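Local coordinates for protein oxidoreductase, fmn-binding (Shewanella oneidensis, PDB 4AWU) that binds flavin mononucleotide and probably reduces CH-CH groups of its substrates with NADH or NADPH as electron source, as an Old Yellow Enzyme relative, at residues Phe98-His103 / Glu179-Asn184; Met22-Arg27 / Leu53-Gly58; Gln165-Ala170 / Val222-Ala227; Glu57-Ser62 / Trp70-Tyr75. The protein carries 1 engineered substitution. All blocks are in the same frame, centred on the assembly; numbering follows the deposited sequence.

Contact 1: residues Phe98-His103 / Glu179-Asn184; sequences FAQLWH and ELHAAN. With FMN (flavin mononucleotide), chain B; 4CH (4-chlorophenol), chain D.
Gln100 lies across His181 with its amide nearly parallel to the imidazole: the planes are 19° apart, and CD of Gln100 sits 3.4 Å from CD2 of His181. Its CG is anti to the backbone N (chi1 -171°) and the chain is extended beyond, which carries the amide to the flavin. There OE1 of Gln100 accepts a hydrogen bond from FMN N3 at 2.8 Å, while its NE2 gives an almost straight bond (175°) to FMN O2, fixing the amide's orientation. The same NE2 donates to OE2 of Glu179 at 2.9 Å, tilted out of the amide plane. Glu179 is secured in turn by Tyr266 and His268, which both bond its OE1. The five-membered ring of Trp102 and the imidazole of His181 run side by side, slid so far that they barely overlap, centroids 4.7 Å apart. NE2, at the edge of the His181 ring, shares a hydrogen bond with O7 of the 4-chlorophenol (2.8 Å; either could donate). Between the backbones, Glu179 N donates to Ala99 O and Leu101 N to Glu179 O. Strands 96-102 and 177-181 are neighbours in the eight-stranded TIM barrel, their C-terminal ends furnishing the flavin and phenol site of an Old Yellow Enzyme.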
# COMPACT_ATOMS: atom_id res chain seq x y z
N PHE A 98 -2.87 -6.59 -7.41
CA PHE A 98 -2.99 -5.15 -7.60
C PHE A 98 -1.64 -4.50 -7.32
O PHE A 98 -0.88 -4.97 -6.48
CB PHE A 98 -4.03 -4.57 -6.64
CG PHE A 98 -5.45 -4.66 -7.14
CD1 PHE A 98 -5.91 -5.79 -7.79
CD2 PHE A 98 -6.33 -3.61 -6.92
CE1 PHE A 98 -7.22 -5.87 -8.24
CE2 PHE A 98 -7.65 -3.69 -7.36
CZ PHE A 98 -8.09 -4.82 -8.02
N ALA A 99 -1.35 -3.41 -8.02
CA ALA A 99 -0.12 -2.66 -7.79
C ALA A 99 -0.39 -1.52 -6.82
O ALA A 99 -1.29 -0.71 -7.05
CB ALA A 99 0.42 -2.11 -9.11
N GLN A 100 0.37 -1.43 -5.74
CA GLN A 100 0.20 -0.30 -4.83
C GLN A 100 0.98 0.91 -5.33
O GLN A 100 2.21 0.95 -5.23
CB GLN A 100 0.64 -0.62 -3.40
CG GLN A 100 0.22 0.51 -2.46
CD GLN A 100 0.77 0.39 -1.06
OE1 GLN A 100 1.98 0.31 -0.86
NE2 GLN A 100 -0.12 0.41 -0.07
N LEU A 101 0.25 1.89 -5.85
CA LEU A 101 0.86 3.09 -6.39
C LEU A 101 1.30 4.01 -5.27
O LEU A 101 0.49 4.44 -4.45
CB LEU A 101 -0.11 3.83 -7.30
CG LEU A 101 -0.69 3.02 -8.45
CD1 LEU A 101 -1.44 3.95 -9.38
CD2 LEU A 101 0.40 2.25 -9.20
N TRP A 102 2.58 4.34 -5.27
CA TRP A 102 3.21 5.01 -4.14
C TRP A 102 3.75 6.38 -4.49
O TRP A 102 4.47 6.54 -5.48
CB TRP A 102 4.38 4.15 -3.67
CG TRP A 102 4.77 4.31 -2.24
CD1 TRP A 102 4.15 5.07 -1.30
CD2 TRP A 102 5.86 3.66 -1.59
NE1 TRP A 102 4.80 4.93 -0.09
CE2 TRP A 102 5.86 4.07 -0.25
CE3 TRP A 102 6.85 2.76 -2.02
CZ2 TRP A 102 6.80 3.62 0.67
CZ3 TRP A 102 7.79 2.32 -1.10
CH2 TRP A 102 7.75 2.75 0.23
N HIS A 103 3.41 7.37 -3.67
CA HIS A 103 4.14 8.62 -3.65
C HIS A 103 4.39 8.97 -2.18
O HIS A 103 3.45 9.15 -1.41
CB HIS A 103 3.39 9.73 -4.38
CG HIS A 103 4.26 10.91 -4.70
ND1 HIS A 103 4.91 11.62 -3.73
CD2 HIS A 103 4.59 11.48 -5.88
CE1 HIS A 103 5.61 12.60 -4.29
NE2 HIS A 103 5.42 12.53 -5.60
N GLU A 179 -3.78 -0.21 -6.12
CA GLU A 179 -4.15 0.28 -4.81
C GLU A 179 -3.46 1.61 -4.59
O GLU A 179 -2.23 1.71 -4.67
CB GLU A 179 -3.72 -0.69 -3.72
CG GLU A 179 -4.14 -0.25 -2.33
CD GLU A 179 -3.69 -1.20 -1.26
OE1 GLU A 179 -4.39 -2.20 -1.02
OE2 GLU A 179 -2.63 -0.94 -0.66
N LEU A 180 -4.25 2.64 -4.33
CA LEU A 180 -3.69 3.94 -4.02
C LEU A 180 -3.16 3.92 -2.60
O LEU A 180 -3.92 3.70 -1.66
CB LEU A 180 -4.74 5.03 -4.16
CG LEU A 180 -4.24 6.41 -3.75
CD1 LEU A 180 -3.07 6.83 -4.63
CD2 LEU A 180 -5.38 7.41 -3.83
N HIS A 181 -1.87 4.15 -2.44
CA HIS A 181 -1.29 4.23 -1.12
C HIS A 181 -1.56 5.60 -0.53
O HIS A 181 -0.86 6.57 -0.82
CB HIS A 181 0.21 3.96 -1.16
CG HIS A 181 0.80 3.64 0.17
ND1 HIS A 181 0.12 3.86 1.35
CD2 HIS A 181 2.00 3.12 0.52
CE1 HIS A 181 0.88 3.48 2.37
NE2 HIS A 181 2.03 3.04 1.89
N ALA A 182 -2.61 5.69 0.29
CA ALA A 182 -2.98 6.96 0.91
C ALA A 182 -2.80 6.85 2.42
O ALA A 182 -3.52 7.49 3.19
CB ALA A 182 -4.42 7.30 0.57
N ALA A 183 -1.82 6.06 2.83
CA ALA A 183 -1.66 5.70 4.23
C ALA A 183 -0.24 5.95 4.72
O ALA A 183 0.62 6.43 3.98
CB ALA A 183 -2.02 4.22 4.44
N ASN A 184 -0.01 5.61 5.99
CA ASN A 184 1.31 5.63 6.60
C ASN A 184 2.12 6.89 6.31
O ASN A 184 3.32 6.83 6.06
CB ASN A 184 2.10 4.38 6.20
CG ASN A 184 1.44 3.10 6.70
OD1 ASN A 184 0.73 3.11 7.70
ND2 ASN A 184 1.69 2.01 6.01
N1 FMN B . 2.05 -1.18 3.88
C2 FMN B . 1.83 -0.47 2.72
O2 FMN B . 0.76 0.12 2.58
N3 FMN B . 2.80 -0.41 1.74
C4 FMN B . 4.03 -1.01 1.93
O4 FMN B . 4.83 -1.10 1.00
C4A FMN B . 4.24 -1.75 3.09
N5 FMN B . 5.44 -2.36 3.30
C5A FMN B . 5.66 -3.08 4.46
C6 FMN B . 6.86 -3.75 4.61
C7 FMN B . 7.08 -4.53 5.74
C7M FMN B . 8.39 -5.24 5.87
C8 FMN B . 6.11 -4.59 6.74
C8M FMN B . 6.32 -5.46 7.94
C9 FMN B . 4.90 -3.93 6.57
C9A FMN B . 4.65 -3.20 5.41
N10 FMN B . 3.46 -2.52 5.23
C10 FMN B . 3.25 -1.81 4.07
C1' FMN B . 2.33 -2.69 6.19
C2' FMN B . 1.71 -4.06 5.95
O2' FMN B . 1.11 -4.07 4.67
C3' FMN B . 0.65 -4.43 6.99
O3' FMN B . -0.44 -3.55 6.88
C4' FMN B . 1.24 -4.39 8.40
O4' FMN B . 2.44 -5.14 8.44
C5' FMN B . 0.29 -4.94 9.46
O5' FMN B . -0.12 -6.25 9.14
P FMN B . 0.52 -7.53 9.88
O1P FMN B . 1.97 -7.63 9.47
O2P FMN B . 0.43 -7.35 11.38
O3P FMN B . -0.26 -8.76 9.46
CL9 4CH D . 8.56 -0.69 5.07
C4 4CH D . 7.04 0.08 4.82
C5 4CH D . 6.84 0.77 3.64
C6 4CH D . 5.62 1.39 3.42
C1 4CH D . 4.62 1.32 4.37
O7 4CH D . 3.42 1.94 4.11
C2 4CH D . 4.82 0.63 5.55
C3 4CH D . 6.04 0.01 5.78
O HOH W 1 0.53 6.76 -3.01
O HOH W 2 0.83 8.92 -0.78

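Contact 2: residues Met22-Arg27 / Leu53-Gly58; sequences MPPLTR and LIVSEG. Engineered in segment 22-27: Leu25 (natural residue Met). With FMN (flavin mononucleotide), chain B; 4CH (4-chlorophenol), chain D.
Pro24 lays its ring alongside Val55, CG of the proline 3.5 Å from CG1 of the valine. Val55 CG1 is anti to the backbone N (chi1 -173°), and this branch makes the closest side-chain approach to the ring. CB of Pro24 also comes within 3.2 Å of Ser56 O, a buried carbonyl with no hydrogen-bond partner in the model. Further back, Met22 and Ile54 point the same way, CB of Met22 4.0 Å from CG1 of Ile54, and two backbone bonds flank this bridge: Met22 N to Leu53 O and Val55 N to Met22 O. Past Met22 the strand pairing ends, and a water joins Pro23 O to Val55 O. From there the chain runs to the flavin. Thr26 N donates to FMN N5 at 2.9 Å with an angle of 164°, and OG1 of Thr26 donates to FMN O4 at 2.7 Å. Gly58 N reaches that same O4 at 3.2 Å, so two donors grip one carbonyl oxygen and would tend to polarise it. Leu25, an engineered residue, rests CD2 3.6 Å from FMN C9. The loop after the first barrel strand and the second strand thus converge on N5 and O4 of the flavin, as in the FMN site of the Old Yellow Enzyme family.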
# COMPACT_ATOMS: atom_id res chain seq x y z
N MET A 22 -2.56 -10.83 0.71
CA MET A 22 -1.18 -10.49 0.98
C MET A 22 -1.08 -8.99 0.77
O MET A 22 -1.15 -8.52 -0.36
CB MET A 22 -0.24 -11.23 0.05
CG MET A 22 1.20 -10.83 0.21
SD MET A 22 2.26 -11.69 -0.95
CE MET A 22 3.82 -10.89 -0.62
N PRO A 23 -0.95 -8.24 1.87
CA PRO A 23 -0.94 -6.78 1.76
C PRO A 23 0.40 -6.30 1.26
O PRO A 23 1.35 -7.08 1.20
CB PRO A 23 -1.16 -6.33 3.20
CG PRO A 23 -0.47 -7.39 4.00
CD PRO A 23 -0.68 -8.68 3.24
N PRO A 24 0.50 -5.02 0.90
CA PRO A 24 1.75 -4.47 0.39
C PRO A 24 2.87 -4.66 1.40
O PRO A 24 2.72 -4.30 2.57
CB PRO A 24 1.45 -2.98 0.21
CG PRO A 24 -0.02 -2.87 0.18
CD PRO A 24 -0.56 -4.00 1.00
N LEU A 25 3.99 -5.21 0.94
CA LEU A 25 5.15 -5.41 1.79
C LEU A 25 6.42 -5.03 1.04
O LEU A 25 6.95 -5.80 0.25
CB LEU A 25 5.23 -6.86 2.26
CG LEU A 25 4.05 -7.34 3.10
CD1 LEU A 25 3.96 -8.86 3.04
CD2 LEU A 25 4.17 -6.87 4.55
N THR A 26 6.89 -3.81 1.29
CA THR A 26 8.16 -3.33 0.78
C THR A 26 9.28 -4.28 1.18
O THR A 26 9.47 -4.56 2.36
CB THR A 26 8.45 -1.92 1.33
OG1 THR A 26 7.52 -0.99 0.76
CG2 THR A 26 9.87 -1.47 1.00
N ARG A 27 9.99 -4.80 0.18
CA ARG A 27 11.12 -5.69 0.42
C ARG A 27 12.41 -5.10 -0.15
O ARG A 27 13.50 -5.63 0.08
CB ARG A 27 10.85 -7.06 -0.19
CG ARG A 27 9.51 -7.68 0.21
CD ARG A 27 9.34 -7.77 1.73
NE ARG A 27 10.44 -8.48 2.36
CZ ARG A 27 10.54 -9.81 2.42
NH1 ARG A 27 9.59 -10.58 1.91
NH2 ARG A 27 11.59 -10.37 3.00
N LEU A 53 -5.93 -12.41 -2.87
CA LEU A 53 -5.48 -11.20 -3.53
C LEU A 53 -4.09 -10.86 -3.03
O LEU A 53 -3.82 -10.95 -1.83
CB LEU A 53 -6.43 -10.05 -3.23
CG LEU A 53 -6.00 -8.65 -3.66
CD1 LEU A 53 -6.11 -8.48 -5.17
CD2 LEU A 53 -6.84 -7.61 -2.95
N ILE A 54 -3.22 -10.50 -3.96
CA ILE A 54 -1.93 -9.96 -3.60
C ILE A 54 -1.94 -8.48 -3.95
O ILE A 54 -2.40 -8.09 -5.02
CB ILE A 54 -0.78 -10.62 -4.38
CG1 ILE A 54 -0.56 -12.05 -3.88
CG2 ILE A 54 0.49 -9.80 -4.23
CD1 ILE A 54 0.51 -12.80 -4.64
N VAL A 55 -1.46 -7.67 -3.03
CA VAL A 55 -1.22 -6.27 -3.32
C VAL A 55 0.28 -6.10 -3.27
O VAL A 55 0.92 -6.48 -2.30
CB VAL A 55 -1.87 -5.33 -2.30
CG1 VAL A 55 -1.72 -3.88 -2.75
CG2 VAL A 55 -3.34 -5.67 -2.10
N SER A 56 0.85 -5.56 -4.34
CA SER A 56 2.30 -5.41 -4.41
C SER A 56 2.78 -4.46 -3.35
O SER A 56 2.03 -3.60 -2.87
CB SER A 56 2.71 -4.87 -5.78
OG SER A 56 2.55 -3.47 -5.84
N GLU A 57 4.05 -4.60 -2.97
CA GLU A 57 4.75 -3.56 -2.24
C GLU A 57 4.55 -2.22 -2.92
O GLU A 57 4.30 -2.16 -4.13
CB GLU A 57 6.24 -3.89 -2.20
CG GLU A 57 6.90 -3.94 -3.56
CD GLU A 57 8.05 -4.91 -3.61
OE1 GLU A 57 9.17 -4.53 -3.22
OE2 GLU A 57 7.84 -6.07 -4.04
N GLY A 58 4.64 -1.14 -2.15
CA GLY A 58 4.57 0.19 -2.73
C GLY A 58 5.50 0.29 -3.92
O GLY A 58 6.65 -0.14 -3.85
N1 FMN B . 2.05 -1.18 3.88
C2 FMN B . 1.83 -0.47 2.72
O2 FMN B . 0.76 0.12 2.58
N3 FMN B . 2.80 -0.41 1.74
C4 FMN B . 4.03 -1.01 1.93
O4 FMN B . 4.83 -1.10 1.00
C4A FMN B . 4.24 -1.75 3.09
N5 FMN B . 5.44 -2.36 3.30
C5A FMN B . 5.66 -3.08 4.46
C6 FMN B . 6.86 -3.75 4.61
C7 FMN B . 7.08 -4.53 5.74
C7M FMN B . 8.39 -5.24 5.87
C8 FMN B . 6.11 -4.59 6.74
C8M FMN B . 6.32 -5.46 7.94
C9 FMN B . 4.90 -3.93 6.57
C9A FMN B . 4.65 -3.20 5.41
N10 FMN B . 3.46 -2.52 5.23
C10 FMN B . 3.25 -1.81 4.07
C1' FMN B . 2.33 -2.69 6.19
C2' FMN B . 1.71 -4.06 5.95
O2' FMN B . 1.11 -4.07 4.67
C3' FMN B . 0.65 -4.43 6.99
O3' FMN B . -0.44 -3.55 6.88
C4' FMN B . 1.24 -4.39 8.40
O4' FMN B . 2.44 -5.14 8.44
C5' FMN B . 0.29 -4.94 9.46
O5' FMN B . -0.12 -6.25 9.14
P FMN B . 0.52 -7.53 9.88
O1P FMN B . 1.97 -7.63 9.47
O2P FMN B . 0.43 -7.35 11.38
O3P FMN B . -0.26 -8.76 9.46
CL9 4CH D . 8.56 -0.69 5.07
C4 4CH D . 7.04 0.08 4.82
C5 4CH D . 6.84 0.77 3.64
C6 4CH D . 5.62 1.39 3.42
C1 4CH D . 4.62 1.32 4.37
O7 4CH D . 3.42 1.94 4.11
C2 4CH D . 4.82 0.63 5.55
C3 4CH D . 6.04 0.01 5.78
O HOH W 3 3.04 -7.31 -0.93
O HOH W 4 8.21 -0.91 -1.88
O HOH W 5 10.22 -2.61 -2.17

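Contact 3: residues Gln165-Ala170 / Val222-Ala227; sequences QAALNA and VDAIGA
Ile225 pushes its CG2 methyl against helix 153-172, reaching Ala167 O at 3.7 Å and CB of the same alanine at 3.9 Å. CG1 of Ile225 stands between the backbone N and the carbonyl carbon (chi1 73°), leaving CG2 anti to the carbonyl carbon; CD1 also approaches Ala167 CB, at 4.2 Å. Leu168 comes past in the opposite direction and touches with one branch: its CD2 is 4.1 Å from CG2 of Ile225 and 3.8 Å from Ala224 O. The CB atoms of Ala167 and Ala224 meet more distantly, at 4.5 Å. In the next shell, Ile225 also packs on Met171 of the same helix 153-172 and on Ile178 of strand 177-181, so its side chain fills the angle between helix and barrel. Ala224 touches Arg164, whose NH2 forms a salt bridge with OD2 of Asp223 beside the apolar patch. After Ile225 the helix stops, Gly226 taking a positive phi of 96°. Joining outer helices 153-172 and 212-225, the two segments bury just 174 Å² between them and exchange no hydrogen bond. Their cohesion therefore rests on methyl-to-methyl and methyl-to-carbonyl dispersion contacts, while Arg164, from outside the two segments, adds a directional polar link nearby.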
# COMPACT_ATOMS: atom_id res chain seq x y z
N GLN A 165 -1.06 7.93 -14.98
CA GLN A 165 -0.21 7.21 -15.92
C GLN A 165 0.29 5.92 -15.28
O GLN A 165 0.38 4.89 -15.94
CB GLN A 165 0.97 8.07 -16.35
CG GLN A 165 1.86 7.39 -17.39
CD GLN A 165 1.10 7.07 -18.66
OE1 GLN A 165 0.40 7.92 -19.21
NE2 GLN A 165 1.24 5.84 -19.14
N ALA A 166 0.63 6.00 -14.00
CA ALA A 166 1.08 4.83 -13.25
C ALA A 166 0.01 3.74 -13.27
O ALA A 166 0.33 2.55 -13.33
CB ALA A 166 1.41 5.21 -11.82
N ALA A 167 -1.25 4.15 -13.21
CA ALA A 167 -2.36 3.21 -13.28
C ALA A 167 -2.41 2.54 -14.65
O ALA A 167 -2.65 1.34 -14.75
CB ALA A 167 -3.67 3.93 -12.99
N LEU A 168 -2.21 3.32 -15.71
CA LEU A 168 -2.18 2.74 -17.04
C LEU A 168 -1.00 1.80 -17.15
O LEU A 168 -1.11 0.71 -17.72
CB LEU A 168 -2.09 3.83 -18.11
CG LEU A 168 -3.36 4.67 -18.30
CD1 LEU A 168 -3.14 5.74 -19.36
CD2 LEU A 168 -4.53 3.79 -18.67
N ASN A 169 0.13 2.21 -16.58
CA ASN A 169 1.33 1.39 -16.59
C ASN A 169 1.09 0.07 -15.87
O ASN A 169 1.57 -0.98 -16.30
CB ASN A 169 2.50 2.13 -15.95
CG ASN A 169 2.92 3.35 -16.73
OD1 ASN A 169 2.48 3.56 -17.86
ND2 ASN A 169 3.77 4.17 -16.13
N ALA A 170 0.36 0.12 -14.76
CA ALA A 170 0.03 -1.09 -14.03
C ALA A 170 -0.77 -2.04 -14.91
O ALA A 170 -0.52 -3.25 -14.91
CB ALA A 170 -0.75 -0.75 -12.76
N VAL A 222 -9.72 6.26 -11.45
CA VAL A 222 -10.95 5.64 -11.91
C VAL A 222 -11.19 5.94 -13.39
O VAL A 222 -11.57 5.05 -14.16
CB VAL A 222 -12.16 6.12 -11.08
CG1 VAL A 222 -13.46 5.68 -11.72
CG2 VAL A 222 -12.05 5.59 -9.65
N ASP A 223 -10.97 7.18 -13.78
CA ASP A 223 -11.14 7.58 -15.18
C ASP A 223 -10.22 6.75 -16.07
O ASP A 223 -10.60 6.32 -17.16
CB ASP A 223 -10.84 9.06 -15.35
CG ASP A 223 -11.31 9.60 -16.69
OD1 ASP A 223 -12.46 9.31 -17.07
OD2 ASP A 223 -10.52 10.29 -17.37
N ALA A 224 -9.00 6.53 -15.60
CA ALA A 224 -7.98 5.82 -16.36
C ALA A 224 -8.29 4.34 -16.57
O ALA A 224 -8.24 3.85 -17.70
CB ALA A 224 -6.62 5.98 -15.69
N ILE A 225 -8.61 3.62 -15.49
CA ILE A 225 -8.69 2.16 -15.57
C ILE A 225 -10.00 1.55 -15.04
O ILE A 225 -10.17 0.33 -15.08
CB ILE A 225 -7.49 1.50 -14.86
CG1 ILE A 225 -7.61 1.63 -13.35
CG2 ILE A 225 -6.19 2.13 -15.35
CD1 ILE A 225 -6.51 0.90 -12.60
N GLY A 226 -10.91 2.38 -14.57
CA GLY A 226 -12.20 1.90 -14.10
C GLY A 226 -12.21 1.68 -12.60
O GLY A 226 -11.24 1.21 -12.02
N ALA A 227 -13.33 2.03 -11.97
CA ALA A 227 -13.45 1.97 -10.52
C ALA A 227 -13.30 0.54 -10.03
O ALA A 227 -12.85 0.31 -8.91
CB ALA A 227 -14.78 2.55 -10.07

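Contact 4: residues Glu57-Ser62 / Trp70-Tyr75; sequences EGTQIS and WTPGIY. With 4CH (4-chlorophenol), chain E.
Gln60 and Thr71 exchange two hydrogen bonds: OG1 of Thr71 donates to OE1 of Gln60 at 2.7 Å, and NE2 of Gln60 donates to Thr71 O at 2.8 Å. The second approach comes from above the carbonyl plane. Gln60 reaches this position by a bend at chi2 (-96°), which turns the amide toward Thr71. A water accepts from its NE2 and continues to OH of Tyr75, so NE2 has two acceptors, Thr71 O and the water. Thr59 is the second polar contact. Its OG1, anti to the backbone N (chi1 -178°), donates to Pro72 O at 2.7 Å, also from above the carbonyl plane, and Trp83 supplies NE1 to that hydroxyl from helix 77-93. A backbone bond, Ile74 N to Gln60 O at 3.1 Å, also joins the two chains.

Packing surrounds these bonds. Tyr75 covers Ser62 with a ring face: CA of Ser62 lies 3.8 Å from the ring centroid, a CH-pi contact, while Gln60 O sits at the ring edge. Ile74 crosses Thr59 at about a right angle, its CG2 3.8 Å from CG2 of the threonine. At the other end the Pro72 ring leans on Glu57, CD of the proline 3.5 Å from OE1; the OE2 of that carboxylate is bonded by Tyr45. CE3 of Trp70 borders a second 4-chlorophenol. The whole belongs to the beta-alpha connection of a TIM barrel, in which the loop after strand 53-60 folds back over the strand end before entering helix 77-93.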
# COMPACT_ATOMS: atom_id res chain seq x y z
N GLU A 57 4.05 -4.60 -2.97
CA GLU A 57 4.75 -3.56 -2.24
C GLU A 57 4.55 -2.22 -2.92
O GLU A 57 4.30 -2.16 -4.13
CB GLU A 57 6.24 -3.89 -2.20
CG GLU A 57 6.90 -3.94 -3.56
CD GLU A 57 8.05 -4.91 -3.61
OE1 GLU A 57 9.17 -4.53 -3.22
OE2 GLU A 57 7.84 -6.07 -4.04
N GLY A 58 4.64 -1.14 -2.15
CA GLY A 58 4.57 0.19 -2.73
C GLY A 58 5.50 0.29 -3.92
O GLY A 58 6.65 -0.14 -3.85
N THR A 59 5.00 0.85 -5.02
CA THR A 59 5.83 1.04 -6.20
C THR A 59 5.69 2.49 -6.67
O THR A 59 4.59 2.96 -6.97
CB THR A 59 5.49 0.02 -7.32
OG1 THR A 59 6.36 0.23 -8.45
CG2 THR A 59 4.04 0.13 -7.77
N GLN A 60 6.81 3.21 -6.69
CA GLN A 60 6.80 4.65 -6.91
C GLN A 60 6.34 5.01 -8.32
O GLN A 60 6.70 4.37 -9.30
CB GLN A 60 8.17 5.27 -6.60
CG GLN A 60 9.32 4.72 -7.42
CD GLN A 60 10.08 3.62 -6.71
OE1 GLN A 60 9.60 3.05 -5.73
NE2 GLN A 60 11.28 3.32 -7.19
N ILE A 61 5.53 6.07 -8.40
CA ILE A 61 4.89 6.43 -9.66
C ILE A 61 5.76 7.36 -10.50
O ILE A 61 5.44 7.62 -11.66
CB ILE A 61 3.53 7.12 -9.42
CG1 ILE A 61 3.71 8.43 -8.66
CG2 ILE A 61 2.61 6.18 -8.65
CD1 ILE A 61 2.41 9.19 -8.45
N SER A 62 6.85 7.84 -9.92
CA SER A 62 7.76 8.75 -10.60
C SER A 62 9.09 8.77 -9.87
O SER A 62 9.19 8.28 -8.74
CB SER A 62 7.18 10.16 -10.60
OG SER A 62 7.24 10.72 -9.30
N TRP A 70 16.05 1.06 -3.50
CA TRP A 70 15.79 -0.27 -4.06
C TRP A 70 14.32 -0.68 -4.09
O TRP A 70 14.02 -1.86 -4.28
CB TRP A 70 16.58 -1.33 -3.30
CG TRP A 70 17.98 -0.94 -2.97
CD1 TRP A 70 18.82 -0.19 -3.73
CD2 TRP A 70 18.69 -1.26 -1.78
NE1 TRP A 70 20.03 -0.03 -3.09
CE2 TRP A 70 19.97 -0.68 -1.89
CE3 TRP A 70 18.38 -1.99 -0.63
CZ2 TRP A 70 20.93 -0.80 -0.89
CZ3 TRP A 70 19.33 -2.11 0.36
CH2 TRP A 70 20.60 -1.52 0.22
N THR A 71 13.41 0.27 -3.92
CA THR A 71 11.99 -0.05 -4.10
C THR A 71 11.69 0.00 -5.60
O THR A 71 12.26 0.83 -6.31
CB THR A 71 11.07 0.90 -3.31
OG1 THR A 71 11.25 2.25 -3.75
CG2 THR A 71 11.35 0.80 -1.83
N PRO A 72 10.82 -0.89 -6.08
CA PRO A 72 10.53 -0.97 -7.51
C PRO A 72 9.68 0.19 -7.99
O PRO A 72 8.73 0.58 -7.31
CB PRO A 72 9.75 -2.28 -7.64
CG PRO A 72 9.06 -2.40 -6.32
CD PRO A 72 10.06 -1.90 -5.32
N GLY A 73 10.00 0.72 -9.16
CA GLY A 73 9.19 1.76 -9.76
C GLY A 73 8.17 1.18 -10.72
O GLY A 73 8.17 -0.02 -11.01
N ILE A 74 7.28 2.03 -11.23
CA ILE A 74 6.28 1.59 -12.18
C ILE A 74 6.06 2.65 -13.26
O ILE A 74 4.94 2.81 -13.75
CB ILE A 74 4.97 1.22 -11.47
CG1 ILE A 74 3.99 0.54 -12.43
CG2 ILE A 74 4.33 2.44 -10.81
CD1 ILE A 74 2.94 -0.29 -11.73
N TYR A 75 7.12 3.34 -13.64
CA TYR A 75 7.01 4.41 -14.63
C TYR A 75 7.89 4.25 -15.88
O TYR A 75 7.59 4.83 -16.92
CB TYR A 75 7.21 5.78 -13.98
CG TYR A 75 8.53 5.96 -13.26
CD1 TYR A 75 9.65 6.43 -13.92
CD2 TYR A 75 8.63 5.66 -11.90
CE1 TYR A 75 10.85 6.60 -13.25
CE2 TYR A 75 9.83 5.83 -11.23
CZ TYR A 75 10.94 6.29 -11.91
OH TYR A 75 12.12 6.46 -11.24
CL9 4CH E . 17.15 -1.49 5.88
C4 4CH E . 16.39 -0.88 4.46
C5 4CH E . 17.05 -0.91 3.24
C6 4CH E . 16.43 -0.44 2.10
C1 4CH E . 15.14 0.07 2.18
O7 4CH E . 14.51 0.52 1.05
C2 4CH E . 14.47 0.12 3.40
C3 4CH E . 15.10 -0.36 4.54
O HOH W 6 12.70 4.40 -9.60

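Contacts 1, 2 and 4 meet on neighbouring barrel strands, while contact 3 lies outside on the helical layer. Strand 53-60 serves both contact 2 and contact 4, which share Glu57 and Gly58, and it pairs with strand 96-102 of contact 1 through Phe98 O to Ser56 N at 2.8 Å and Gln100 O to Thr59 N at 2.8 Å. Contacts 1 and 2 both touch the flavin and the same 4-chlorophenol, their centres 10 Å apart. Contact 3 stands about 18 Å from contact 2, centre to centre, but reaches contact 4 through Asn169 ND2 to Ile74 O at 3.0 Å and contact 1 through Leu101 CD1 to Ala166 CB at 4.0 Å.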